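Local coordinates for protein HTH-type transcriptional regulator LysG (Mycobacterium tuberculosis, PDB 3ISP) that probably activates expression of the exporter LysE and represses its own, binding DNA as a homodimeric regulator of the LysR family, at residues Pro9-Leu14 and Arg40-Leu44; Ile66-Arg70 and Leu136-Val140. All coordinates share one frame; numbering follows the deposited sequence.

Interaction 1 of 2, residues Pro9-Leu14 and Arg40-Leu44; sequences PQLAAL and RIKSL
Q10 O meets two groups. It accepts the backbone hydrogen bond from L14 N at 3.1 Å, and the methyl L44 CD2 of the other helix packs against it at 3.6 Å. No hydrogen bond joins the two segments, so the contact rests on packing. L44 points at helix 9-20. Its CB lies 3.9 Å from Q10 CB, and its CD2 reaches on to the end of L14. Q10 runs extended beyond CG, which carries its amide out to S43, where OE1 lies 3.4 Å from S43 CB. R40 has CG anti to its backbone N (chi1 -164°), and this lays its aliphatic part along 9-14. R40 CG comes against Q10 CA at 3.5 Å and A13 CB at 3.8 Å. I41 CG1 also reaches A13 CB, at 4.1 Å. The side chains of L11, L14 and L44 also pack on helix 66-82, while L14 and I41 also meet V53. The short helix axes pass 8.6 Å apart at an angle of 115°. This is the first helix packed across the second helix of the predicted helix-turn-helix motif, as in the winged helix-turn-helix domain of LysR-type regulators.

Interaction 2 of 2, residues Ile66-Arg70 and Leu136-Val140; sequences IPLLR and LREGV
One hydrogen bond joins R70 and R137. R70 NH1 donates to the backbone carbonyl R137 O at 2.9 Å, with an N-H...O angle of 147°. The donor lies in the carbonyl plane and uses a lone pair of the oxygen, at a C=O...N angle of 125°. R137 O in turn lies near the guanidinium plane, at its edge. The chain of R70 leaves the backbone with CG anti to N, then bends at chi3 (73°), and this turns NH1 back toward the carbonyl. P67 O stands over one face of the guanidinium.

Ionic partners lie outside the two segments. R70 NH2 forms a salt bridge with E85 of the second subunit. E138 OE2 pairs with R134.

Apolar contacts flank the hydrogen bond. I66 CG2 is 4.0 Å from R137 CB, and I66 CG1 is 3.7 Å from E138 CG.

The backbones also meet directly. R70 CA and G139 CA are 3.7 Å apart. L69 CB rests against the carbonyl E138 O, 3.8 Å away. G139 has no side chain and a positive phi, and the chain turns here as it leaves helix 129-137. G139 N bonds back to L136 O at 3.1 Å.

The acceptor R137 O sits at the C-terminal end of a helix, where the helix dipole would probably strengthen its pull on the positive R70. One guanidinium thus ties the regulatory domain to helix 66-82 and, through a second nitrogen, to the partner subunit.

In the fold
The two contacts share a border at helix 66-82. L68 packs on L11, L14 and L44 of interaction 1, and L69 meets L14, although the centres are 15 Å apart. Interaction 1 lies inside the DNA-binding domain. Its apolar centre is buried, its margins are polar, and no hydrogen bond crosses it. Interaction 2 is also partly buried, but it joins helix 66-82 to the end of a helix in the substrate-binding-type domain. It relies on an arginine-to-carbonyl bond and a close backbone approach at a glycine. Both lie near the second subunit: K42, which takes no part in interaction 1, bonds to K272 O of that subunit, and in interaction 2 the bonding arginine itself reaches across.

Interaction 1 of 2, residues Pro9-Leu14 and Arg40-Leu44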
loop_
_atom_site.group_PDB
_atom_site.type_symbol
_atom_site.label_atom_id
_atom_site.label_comp_id
_atom_site.label_asym_id
_atom_site.label_seq_id
_atom_site.Cartn_x
_atom_site.Cartn_y
_atom_site.Cartn_z
ATOM N N PRO A 9 -18.990 10.568 -26.517
ATOM C CA PRO A 9 -18.177 9.384 -26.815
ATOM C C PRO A 9 -16.758 9.652 -26.334
ATOM O O PRO A 9 -15.817 8.982 -26.762
ATOM C CB PRO A 9 -18.183 9.317 -28.352
ATOM C CG PRO A 9 -18.983 10.521 -28.832
ATOM C CD PRO A 9 -19.074 11.470 -27.677
ATOM N N GLN A 10 -16.620 10.668 -25.480
ATOM C CA GLN A 10 -15.353 11.001 -24.839
ATOM C C GLN A 10 -15.140 10.044 -23.667
ATOM O O GLN A 10 -14.046 9.497 -23.485
ATOM C CB GLN A 10 -15.362 12.454 -24.346
ATOM C CG GLN A 10 -15.320 13.508 -25.453
ATOM C CD GLN A 10 -15.455 14.934 -24.926
ATOM O OE1 GLN A 10 -14.723 15.833 -25.342
ATOM N NE2 GLN A 10 -16.397 15.144 -24.012
ATOM N N LEU A 11 -16.203 9.846 -22.885
ATOM C CA LEU A 11 -16.225 8.851 -21.821
ATOM C C LEU A 11 -15.909 7.500 -22.412
ATOM O O LEU A 11 -15.114 6.732 -21.864
ATOM C CB LEU A 11 -17.604 8.785 -21.181
ATOM C CG LEU A 11 -18.118 10.094 -20.595
ATOM C CD1 LEU A 11 -19.625 10.059 -20.423
ATOM C CD2 LEU A 11 -17.424 10.366 -19.276
ATOM N N ALA A 12 -16.548 7.205 -23.535
ATOM C CA ALA A 12 -16.321 5.940 -24.207
ATOM C C ALA A 12 -14.824 5.720 -24.316
ATOM O O ALA A 12 -14.315 4.665 -23.956
ATOM C CB ALA A 12 -16.961 5.956 -25.583
ATOM N N ALA A 13 -14.127 6.743 -24.801
ATOM C CA ALA A 13 -12.683 6.698 -24.983
ATOM C C ALA A 13 -11.966 6.359 -23.678
ATOM O O ALA A 13 -11.134 5.446 -23.629
ATOM C CB ALA A 13 -12.189 8.027 -25.519
ATOM N N LEU A 14 -12.292 7.115 -22.634
ATOM C CA LEU A 14 -11.735 6.904 -21.312
ATOM C C LEU A 14 -11.887 5.450 -20.898
ATOM O O LEU A 14 -10.906 4.709 -20.768
ATOM C CB LEU A 14 -12.480 7.783 -20.314
ATOM C CG LEU A 14 -11.881 7.840 -18.918
ATOM C CD1 LEU A 14 -10.419 8.177 -19.036
ATOM C CD2 LEU A 14 -12.592 8.859 -18.072
ATOM N N ARG A 40 -9.628 12.885 -27.834
ATOM C CA ARG A 40 -10.922 12.650 -27.223
ATOM C C ARG A 40 -10.784 12.686 -25.709
ATOM O O ARG A 40 -11.552 13.364 -25.023
ATOM C CB ARG A 40 -11.504 11.324 -27.687
ATOM C CG ARG A 40 -12.978 11.194 -27.408
ATOM C CD ARG A 40 -13.600 10.213 -28.375
ATOM N NE ARG A 40 -13.407 10.619 -29.763
ATOM C CZ ARG A 40 -13.802 9.896 -30.805
ATOM N NH1 ARG A 40 -14.409 8.730 -30.608
ATOM N NH2 ARG A 40 -13.593 10.339 -32.041
ATOM N N ILE A 41 -9.788 11.968 -25.199
ATOM C CA ILE A 41 -9.456 12.021 -23.784
ATOM C C ILE A 41 -8.964 13.416 -23.368
ATOM O O ILE A 41 -9.373 13.937 -22.336
ATOM C CB ILE A 41 -8.443 10.926 -23.421
ATOM C CG1 ILE A 41 -9.164 9.586 -23.312
ATOM C CG2 ILE A 41 -7.749 11.240 -22.117
ATOM C CD1 ILE A 41 -8.256 8.448 -22.986
ATOM N N LYS A 42 -8.109 14.012 -24.194
ATOM C CA LYS A 42 -7.654 15.384 -24.009
ATOM C C LYS A 42 -8.784 16.408 -23.921
ATOM O O LYS A 42 -8.777 17.289 -23.058
ATOM C CB LYS A 42 -6.730 15.785 -25.154
ATOM C CG LYS A 42 -5.281 16.010 -24.753
ATOM C CD LYS A 42 -5.156 17.170 -23.781
ATOM C CE LYS A 42 -3.717 17.365 -23.339
ATOM N NZ LYS A 42 -3.613 17.910 -21.946
ATOM N N SER A 43 -9.748 16.315 -24.830
ATOM C CA SER A 43 -10.819 17.305 -24.883
ATOM C C SER A 43 -11.660 17.161 -23.628
ATOM O O SER A 43 -12.205 18.137 -23.100
ATOM C CB SER A 43 -11.674 17.115 -26.141
ATOM O OG SER A 43 -12.192 18.357 -26.593
ATOM N N LEU A 44 -11.737 15.921 -23.157
ATOM C CA LEU A 44 -12.472 15.569 -21.954
ATOM C C LEU A 44 -11.706 15.996 -20.706
ATOM O O LEU A 44 -12.309 16.449 -19.723
ATOM C CB LEU A 44 -12.716 14.064 -21.940
ATOM C CG LEU A 44 -13.293 13.433 -20.682
ATOM C CD1 LEU A 44 -14.620 14.057 -20.311
ATOM C CD2 LEU A 44 -13.441 11.948 -20.909
#

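Interaction 2 of 2, residues Ile66-Arg70 and Leu136-Val140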
loop_
_atom_site.group_PDB
_atom_site.type_symbol
_atom_site.label_atom_id
_atom_site.label_comp_id
_atom_site.label_asym_id
_atom_site.label_seq_id
_atom_site.Cartn_x
_atom_site.Cartn_y
_atom_site.Cartn_z
ATOM N N ILE A 66 -11.986 8.353 -11.850
ATOM C CA ILE A 66 -12.899 7.335 -11.343
ATOM C C ILE A 66 -14.365 7.693 -11.613
ATOM O O ILE A 66 -15.078 6.925 -12.242
ATOM C CB ILE A 66 -12.675 7.034 -9.835
ATOM C CG1 ILE A 66 -11.709 5.857 -9.651
ATOM C CG2 ILE A 66 -13.988 6.700 -9.149
ATOM C CD1 ILE A 66 -10.243 6.215 -9.741
ATOM N N PRO A 67 -14.815 8.864 -11.150
ATOM C CA PRO A 67 -16.217 9.245 -11.349
ATOM C C PRO A 67 -16.680 9.243 -12.815
ATOM O O PRO A 67 -17.817 8.868 -13.084
ATOM C CB PRO A 67 -16.275 10.655 -10.769
ATOM C CG PRO A 67 -15.175 10.681 -9.759
ATOM C CD PRO A 67 -14.084 9.856 -10.343
ATOM N N LEU A 68 -15.836 9.650 -13.753
ATOM C CA LEU A 68 -16.222 9.579 -15.158
ATOM C C LEU A 68 -16.195 8.140 -15.675
ATOM O O LEU A 68 -16.860 7.811 -16.648
ATOM C CB LEU A 68 -15.326 10.465 -16.028
ATOM C CG LEU A 68 -14.990 11.893 -15.588
ATOM C CD1 LEU A 68 -14.460 12.676 -16.789
ATOM C CD2 LEU A 68 -16.177 12.611 -14.966
ATOM N N LEU A 69 -15.408 7.287 -15.032
ATOM C CA LEU A 69 -15.389 5.872 -15.360
ATOM C C LEU A 69 -16.754 5.289 -15.088
ATOM O O LEU A 69 -17.324 4.566 -15.911
ATOM C CB LEU A 69 -14.375 5.148 -14.495
ATOM C CG LEU A 69 -13.009 4.976 -15.129
ATOM C CD1 LEU A 69 -12.288 3.857 -14.431
ATOM C CD2 LEU A 69 -13.181 4.674 -16.610
ATOM N N ARG A 70 -17.259 5.601 -13.901
ATOM C CA ARG A 70 -18.596 5.217 -13.488
ATOM C C ARG A 70 -19.615 5.829 -14.440
ATOM O O ARG A 70 -20.495 5.138 -14.951
ATOM C CB ARG A 70 -18.853 5.691 -12.057
ATOM C CG ARG A 70 -20.222 5.347 -11.525
ATOM C CD ARG A 70 -20.332 5.624 -10.035
ATOM N NE ARG A 70 -20.388 7.055 -9.770
ATOM C CZ ARG A 70 -19.384 7.763 -9.265
ATOM N NH1 ARG A 70 -18.235 7.167 -8.947
ATOM N NH2 ARG A 70 -19.539 9.063 -9.070
ATOM N N LEU A 136 -17.790 -0.357 -7.196
ATOM C CA LEU A 136 -18.969 0.479 -7.366
ATOM C C LEU A 136 -18.575 1.872 -7.843
ATOM O O LEU A 136 -19.098 2.355 -8.840
ATOM C CB LEU A 136 -19.775 0.576 -6.076
ATOM C CG LEU A 136 -20.607 -0.642 -5.706
ATOM C CD1 LEU A 136 -21.553 -0.273 -4.576
ATOM C CD2 LEU A 136 -21.380 -1.137 -6.913
ATOM N N ARG A 137 -17.662 2.514 -7.126
ATOM C CA ARG A 137 -17.156 3.809 -7.542
ATOM C C ARG A 137 -16.690 3.794 -8.990
ATOM O O ARG A 137 -16.973 4.721 -9.744
ATOM C CB ARG A 137 -16.002 4.249 -6.645
ATOM C CG ARG A 137 -16.439 4.915 -5.355
ATOM C CD ARG A 137 -15.269 5.540 -4.626
ATOM N NE ARG A 137 -14.141 4.614 -4.530
ATOM C CZ ARG A 137 -13.948 3.763 -3.527
ATOM N NH1 ARG A 137 -14.813 3.712 -2.514
ATOM N NH2 ARG A 137 -12.889 2.962 -3.537
ATOM N N GLU A 138 -15.985 2.739 -9.379
ATOM C CA GLU A 138 -15.345 2.678 -10.691
ATOM C C GLU A 138 -16.276 2.234 -11.835
ATOM O O GLU A 138 -15.830 2.037 -12.976
ATOM C CB GLU A 138 -14.102 1.767 -10.634
ATOM C CG GLU A 138 -12.924 2.327 -9.826
ATOM C CD GLU A 138 -11.674 1.447 -9.899
ATOM O OE1 GLU A 138 -11.735 0.379 -10.554
ATOM O OE2 GLU A 138 -10.633 1.824 -9.300
ATOM N N GLY A 139 -17.560 2.066 -11.525
ATOM C CA GLY A 139 -18.545 1.643 -12.507
ATOM C C GLY A 139 -18.409 0.187 -12.895
ATOM O O GLY A 139 -19.197 -0.327 -13.690
ATOM N N VAL A 140 -17.410 -0.486 -12.336
ATOM C CA VAL A 140 -17.176 -1.894 -12.640
ATOM C C VAL A 140 -18.369 -2.749 -12.234
ATOM O O VAL A 140 -18.795 -3.625 -12.989
ATOM C CB VAL A 140 -15.885 -2.425 -11.970
ATOM C CG1 VAL A 140 -15.916 -3.945 -11.840
ATOM C CG2 VAL A 140 -14.668 -1.976 -12.750
#